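Side-chain contact in beta-lactamase (PDB 6PQ9), which probably hydrolyses the beta-lactam ring of antibiotics to a substituted beta-amino acid, as other class A beta-lactamases do: residues S106-R109 with D110-D114. The protein carries 1 engineered substitution. Numbering follows the deposited sequence.
Sequences SPLR and DKYPD
The carbonyl oxygen of L108 is gripped by two amides of the following turn. Y112 N gives it the firmer bond, 2.9 Å from L108 O, while K111 N adds a weak, bent one. CD2 of the Y112 ring also lies 3.4 Å from L108 O, approaching obliquely, and CG of K111 rests over one face of that ring, offset toward its rim. From there the Y112 hydroxyl reaches E123, and the ring settles against V117 and L119 of strand 117-120.

One turn back, S106 caps the start of helix 107-111 as its N-cap residue: R109 N donates to S106 OG over 3.1 Å at a straight 163°, and D110 N bonds to S106 O. The serine hydroxyl is tied to D133 as well, so the cap is joined to the loop after helix 121-130.

Beside the N-cap, R109 and D110 form a salt bridge between neighbours. R109 NH1 approaches D110 OD1 at 3.0 Å, with the carboxylate oxygen at the guanidinium edge near its plane, yet the two planes are turned 52° apart and the hydrogen bond is weak. R109 leaves with CG anti to its own nitrogen (chi1 -177°), and bends at chi2 and chi3 bring the guanidinium back over S106, whose CB lies 3.6 Å above one face. NE donates to L101 O. A water donates to D110 OD2 and accepts from S106 N, its oxygen 3.1 Å from that N.

The R109 guanidinium and the water would favour the anionic form of D110, but the carboxylate also lies beside a carbonyl oxygen, with D110 OD2 3.6 Å from S106 O, and the residue is exposed, so the weak salt bridge probably contributes little.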
loop_
_atom_site.group_PDB
_atom_site.type_symbol
_atom_site.label_atom_id
_atom_site.label_comp_id
_atom_site.label_asym_id
_atom_site.label_seq_id
_atom_site.Cartn_x
_atom_site.Cartn_y
_atom_site.Cartn_z
ATOM N N SER A 106 15.500 -2.394 -5.974
ATOM C CA SER A 106 16.072 -2.759 -4.689
ATOM C C SER A 106 17.208 -1.832 -4.290
ATOM O O SER A 106 18.375 -2.114 -4.593
ATOM C CB SER A 106 16.571 -4.205 -4.726
ATOM O OG SER A 106 17.093 -4.596 -3.470
ATOM N N PRO A 107 16.917 -0.729 -3.605
ATOM C CA PRO A 107 18.002 0.062 -3.000
ATOM C C PRO A 107 18.911 -0.750 -2.095
ATOM O O PRO A 107 20.094 -0.417 -1.945
ATOM C CB PRO A 107 17.248 1.144 -2.220
ATOM C CG PRO A 107 15.948 1.299 -2.964
ATOM C CD PRO A 107 15.617 -0.039 -3.560
ATOM N N LEU A 108 18.385 -1.811 -1.483
ATOM C CA LEU A 108 19.202 -2.665 -0.631
ATOM C C LEU A 108 20.321 -3.312 -1.432
ATOM O O LEU A 108 21.486 -3.291 -1.021
ATOM C CB LEU A 108 18.323 -3.731 0.028
ATOM C CG LEU A 108 17.987 -3.685 1.523
ATOM C CD1 LEU A 108 18.361 -2.368 2.148
ATOM C CD2 LEU A 108 16.520 -4.028 1.783
ATOM N N ARG A 109 19.985 -3.902 -2.585
ATOM C CA ARG A 109 21.018 -4.507 -3.418
ATOM C C ARG A 109 22.003 -3.458 -3.916
ATOM O O ARG A 109 23.207 -3.721 -4.002
ATOM C CB ARG A 109 20.398 -5.240 -4.605
ATOM C CG ARG A 109 21.435 -5.952 -5.484
ATOM C CD ARG A 109 21.274 -5.566 -6.947
ATOM N NE ARG A 109 19.908 -5.824 -7.367
ATOM C CZ ARG A 109 19.030 -4.894 -7.733
ATOM N NH1 ARG A 109 19.366 -3.603 -7.770
ATOM N NH2 ARG A 109 17.801 -5.275 -8.059
ATOM N N ASP A 110 21.510 -2.261 -4.240
ATOM C CA ASP A 110 22.396 -1.203 -4.712
ATOM C C ASP A 110 23.383 -0.779 -3.636
ATOM O O ASP A 110 24.509 -0.382 -3.950
ATOM C CB ASP A 110 21.578 0.009 -5.180
ATOM C CG ASP A 110 20.757 -0.280 -6.430
ATOM O OD1 ASP A 110 21.072 -1.254 -7.151
ATOM O OD2 ASP A 110 19.784 0.468 -6.686
ATOM N N LYS A 111 22.983 -0.841 -2.369
ATOM C CA LYS A 111 23.865 -0.438 -1.284
ATOM C C LYS A 111 24.810 -1.554 -0.842
ATOM O O LYS A 111 25.939 -1.267 -0.438
ATOM C CB LYS A 111 23.031 0.049 -0.099
ATOM C CG LYS A 111 23.836 0.717 1.000
ATOM C CD LYS A 111 22.924 1.177 2.121
ATOM C CE LYS A 111 23.718 1.591 3.355
ATOM N NZ LYS A 111 23.694 3.073 3.576
ATOM N N TYR A 112 24.377 -2.813 -0.917
ATOM C CA TYR A 112 25.187 -3.976 -0.549
ATOM C C TYR A 112 25.188 -4.956 -1.715
ATOM O O TYR A 112 24.554 -6.018 -1.659
ATOM C CB TYR A 112 24.663 -4.647 0.722
ATOM C CG TYR A 112 24.322 -3.679 1.837
ATOM C CD1 TYR A 112 25.310 -3.187 2.680
ATOM C CD2 TYR A 112 23.010 -3.275 2.059
ATOM C CE1 TYR A 112 25.012 -2.309 3.712
ATOM C CE2 TYR A 112 22.697 -2.394 3.089
ATOM C CZ TYR A 112 23.704 -1.914 3.912
ATOM O OH TYR A 112 23.407 -1.043 4.938
ATOM N N PRO A 113 25.907 -4.626 -2.792
ATOM C CA PRO A 113 25.859 -5.472 -3.995
ATOM C C PRO A 113 26.463 -6.835 -3.784
ATOM O O PRO A 113 26.107 -7.778 -4.501
ATOM C CB PRO A 113 26.662 -4.668 -5.026
ATOM C CG PRO A 113 26.912 -3.348 -4.400
ATOM C CD PRO A 113 26.826 -3.492 -2.945
ATOM N N ASP A 114 27.373 -6.966 -2.827
ATOM C CA ASP A 114 27.959 -8.260 -2.517
ATOM C C ASP A 114 27.141 -9.060 -1.518
ATOM O O ASP A 114 27.377 -10.261 -1.384
ATOM C CB ASP A 114 29.379 -8.070 -1.987
ATOM C CG ASP A 114 30.284 -7.400 -3.006
ATOM O OD1 ASP A 114 30.156 -7.729 -4.211
ATOM O OD2 ASP A 114 31.103 -6.542 -2.604
HETATM O O HOH W 1 17.306 -0.825 -7.871
#